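PDB 3KBQ: protein Ta0487 from Thermoplasma acidophilum, which is of unknown function but belongs to the CinA family, this chain being its probable molybdopterin-binding domain. Local coordinates for residues R93-A98 with A119-S124. Sequence-based numbering, arbitrary orientation.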
ATOM      1  N   ARG B  93      -3.346 -22.423  17.007  1.00 34.89           N
ATOM      2  CA  ARG B  93      -2.879 -23.558  17.764  1.00 37.00           C
ATOM      3  C   ARG B  93      -1.443 -23.844  17.342  1.00 36.63           C
ATOM      4  O   ARG B  93      -1.071 -23.619  16.185  1.00 35.83           O
ATOM      5  CB  ARG B  93      -3.759 -24.801  17.520  1.00 37.46           C
ATOM      6  CG  ARG B  93      -3.440 -25.540  16.231  1.00 42.15           C
ATOM      7  CD  ARG B  93      -4.432 -26.663  15.916  1.00 49.15           C
ATOM      8  NE  ARG B  93      -4.614 -27.586  17.043  1.00 52.86           N
ATOM      9  CZ  ARG B  93      -3.954 -28.736  17.214  1.00 55.60           C
ATOM     10  NH1 ARG B  93      -3.050 -29.149  16.326  1.00 56.17           N
ATOM     11  NH2 ARG B  93      -4.204 -29.486  18.287  1.00 56.00           N
ATOM     12  N   ILE B  94      -0.657 -24.341  18.298  1.00 36.73           N
ATOM     13  CA  ILE B  94       0.689 -24.824  18.033  1.00 37.33           C
ATOM     14  C   ILE B  94       0.619 -25.877  16.929  1.00 36.73           C
ATOM     15  O   ILE B  94      -0.193 -26.804  16.999  1.00 36.56           O
ATOM     16  CB  ILE B  94       1.375 -25.404  19.312  1.00 37.30           C
ATOM     17  CG1 ILE B  94       1.654 -24.296  20.345  1.00 39.06           C
ATOM     18  CG2 ILE B  94       2.687 -26.141  18.959  1.00 38.65           C
ATOM     19  CD1 ILE B  94       2.052 -24.835  21.770  1.00 37.87           C
ATOM     20  N   ASP B  95       1.420 -25.668  15.885  1.00 36.14           N
ATOM     21  CA  ASP B  95       1.737 -26.682  14.891  1.00 36.24           C
ATOM     22  C   ASP B  95       3.034 -27.355  15.326  1.00 35.44           C
ATOM     23  O   ASP B  95       4.095 -26.712  15.408  1.00 34.32           O
ATOM     24  CB  ASP B  95       1.889 -26.024  13.504  1.00 37.05           C
ATOM     25  CG  ASP B  95       2.396 -26.998  12.427  1.00 38.83           C
ATOM     26  OD1 ASP B  95       1.645 -27.218  11.472  1.00 44.16           O
ATOM     27  OD2 ASP B  95       3.528 -27.521  12.502  1.00 40.60           O
ATOM     28  N   GLU B  96       2.950 -28.656  15.609  1.00 35.94           N
ATOM     29  CA  GLU B  96       4.080 -29.412  16.158  1.00 36.36           C
ATOM     30  C   GLU B  96       5.307 -29.527  15.200  1.00 36.67           C
ATOM     31  O   GLU B  96       6.469 -29.452  15.659  1.00 35.42           O
ATOM     32  CB  GLU B  96       3.623 -30.788  16.680  1.00 36.98           C
ATOM     33  CG  GLU B  96       2.556 -30.773  17.811  1.00 37.51           C
ATOM     34  CD  GLU B  96       3.019 -30.110  19.142  1.00 40.13           C
ATOM     35  OE1 GLU B  96       4.239 -29.896  19.370  1.00 36.93           O
ATOM     36  OE2 GLU B  96       2.134 -29.808  19.986  1.00 41.04           O
ATOM     37  N   ASP B  97       5.058 -29.643  13.885  1.00 37.55           N
ATOM     38  CA  ASP B  97       6.165 -29.677  12.893  1.00 38.42           C
ATOM     39  C   ASP B  97       6.873 -28.329  12.934  1.00 37.12           C
ATOM     40  O   ASP B  97       8.103 -28.266  13.069  1.00 37.78           O
ATOM     41  CB  ASP B  97       5.690 -29.883  11.433  1.00 39.98           C
ATOM     42  CG  ASP B  97       4.747 -31.081  11.241  1.00 43.74           C
ATOM     43  OD1 ASP B  97       4.632 -31.969  12.141  1.00 49.05           O
ATOM     44  OD2 ASP B  97       4.124 -31.137  10.143  1.00 47.07           O
ATOM     45  N   ALA B  98       6.073 -27.264  12.832  1.00 35.49           N
ATOM     46  CA  ALA B  98       6.583 -25.884  12.890  1.00 33.90           C
ATOM     47  C   ALA B  98       7.444 -25.722  14.151  1.00 32.91           C
ATOM     48  O   ALA B  98       8.606 -25.286  14.076  1.00 31.28           O
ATOM     49  CB  ALA B  98       5.428 -24.877  12.887  1.00 33.39           C
ATOM     50  N   ALA B 119       5.344 -20.720  16.147  1.00 30.31           N
ATOM     51  CA  ALA B 119       4.722 -21.997  15.742  1.00 31.64           C
ATOM     52  C   ALA B 119       3.198 -22.012  15.822  1.00 33.35           C
ATOM     53  O   ALA B 119       2.585 -23.032  15.505  1.00 33.51           O
ATOM     54  CB  ALA B 119       5.313 -23.190  16.537  1.00 31.80           C
ATOM     55  N   LYS B 120       2.586 -20.912  16.284  1.00 35.09           N
ATOM     56  CA  LYS B 120       1.124 -20.829  16.474  1.00 36.20           C
ATOM     57  C   LYS B 120       0.501 -20.444  15.120  1.00 37.38           C
ATOM     58  O   LYS B 120       0.888 -19.447  14.500  1.00 38.12           O
ATOM     59  CB  LYS B 120       0.780 -19.831  17.597  1.00 37.19           C
ATOM     60  CG  LYS B 120       0.914 -20.316  19.050  1.00 36.73           C
ATOM     61  CD  LYS B 120      -0.412 -21.019  19.541  1.00 42.45           C
ATOM     62  CE  LYS B 120      -0.777 -20.784  21.061  1.00 44.65           C
ATOM     63  NZ  LYS B 120      -0.675 -21.972  22.061  1.00 42.53           N
ATOM     64  N   ILE B 121      -0.420 -21.259  14.620  1.00 37.36           N
ATOM     65  CA  ILE B 121      -0.876 -21.167  13.222  1.00 37.71           C
ATOM     66  C   ILE B 121      -2.382 -21.453  13.249  1.00 37.16           C
ATOM     67  O   ILE B 121      -2.806 -22.234  14.094  1.00 36.19           O
ATOM     68  CB  ILE B 121      -0.123 -22.239  12.404  1.00 37.64           C
ATOM     69  CG1 ILE B 121       1.125 -21.663  11.736  1.00 39.91           C
ATOM     70  CG2 ILE B 121      -0.944 -22.886  11.340  1.00 41.18           C
ATOM     71  CD1 ILE B 121       2.131 -22.801  11.396  1.00 39.71           C
ATOM     72  N   PRO B 122      -3.193 -20.808  12.374  1.00 36.70           N
ATOM     73  CA  PRO B 122      -4.582 -21.289  12.282  1.00 36.35           C
ATOM     74  C   PRO B 122      -4.691 -22.564  11.397  1.00 35.48           C
ATOM     75  O   PRO B 122      -3.814 -22.821  10.575  1.00 35.86           O
ATOM     76  CB  PRO B 122      -5.310 -20.094  11.643  1.00 36.68           C
ATOM     77  CG  PRO B 122      -4.323 -19.503  10.740  1.00 36.54           C
ATOM     78  CD  PRO B 122      -2.934 -19.732  11.389  1.00 36.48           C
ATOM     79  N   PRO B 123      -5.752 -23.369  11.561  1.00 34.94           N
ATOM     80  CA  PRO B 123      -5.850 -24.618  10.770  1.00 34.43           C
ATOM     81  C   PRO B 123      -5.942 -24.439   9.257  1.00 34.13           C
ATOM     82  O   PRO B 123      -5.611 -25.359   8.524  1.00 33.63           O
ATOM     83  CB  PRO B 123      -7.136 -25.278  11.301  1.00 34.26           C
ATOM     84  CG  PRO B 123      -7.897 -24.206  11.909  1.00 34.66           C
ATOM     85  CD  PRO B 123      -6.872 -23.257  12.506  1.00 35.33           C
ATOM     86  N   SER B 124      -6.364 -23.266   8.786  1.00 34.18           N
ATOM     87  CA  SER B 124      -6.405 -23.001   7.344  1.00 35.05           C
ATOM     88  C   SER B 124      -5.035 -22.851   6.674  1.00 35.61           C
ATOM     89  O   SER B 124      -4.967 -22.707   5.445  1.00 35.99           O
ATOM     90  CB  SER B 124      -7.199 -21.725   7.083  1.00 35.71           C
ATOM     91  OG  SER B 124      -8.574 -22.022   6.873  1.00 35.95           O
TER
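A two-stranded antiparallel sheet, apart from the six-stranded main sheet, joins residues 93-98 to 119-124 and closes a mostly helical excursion of the probable molybdopterin-binding domain. Arg93 and Ile121 form its hydrogen-bonded pair: Arg93 N donates to Ile121 O at 3.0 Å, almost straight at 177°, and Ile121 N returns a bond of 2.9 Å to Arg93 O. In both, the donor sits above the carbonyl plane. Ile94 and Lys120 follow as the non-hydrogen-bonded pair. Beyond them a third backbone hydrogen bond, Asp95 N to Ala119 O at 2.9 Å, this time within the carbonyl plane, carries the main-chain bonding past the strands to the start of the helix at Glu96. Asp95 is the N-cap of that helix. With CG anti to its backbone N (chi1 173°), it turns OD2 to accept from Ala98 N at 2.6 Å through the anti lone pair.

On the face of Ile94 and Lys120, the lysine chain, bent from chi2 onward, folds back over the partner strand. Its CD lies 3.6 Å from Ile94 N, and NZ passes close to Ile94 CG1 (3.7 Å) where the two side chains cross obliquely. An alanine here would remove the chain beyond CB, with its ammonium end, and would probably lay the Ile94 backbone N and one flank of its side chain more open. Elsewhere, Ile121 CD1 meets Asp95 CB at 3.9 Å and also touches Ala98 CB, which packs on Ala119 CB at 4.0 Å. Leu99 and Ile102 of the same helix extend this apolar patch over Ala119, and Pro127 borders Ile121. Three main-chain bonds thus fix the register, the cap secures the first turn of the helix, and the apolar contacts hold it against 119-124; the bonded carboxylate would probably favour its ionised form beside the helix N-terminus.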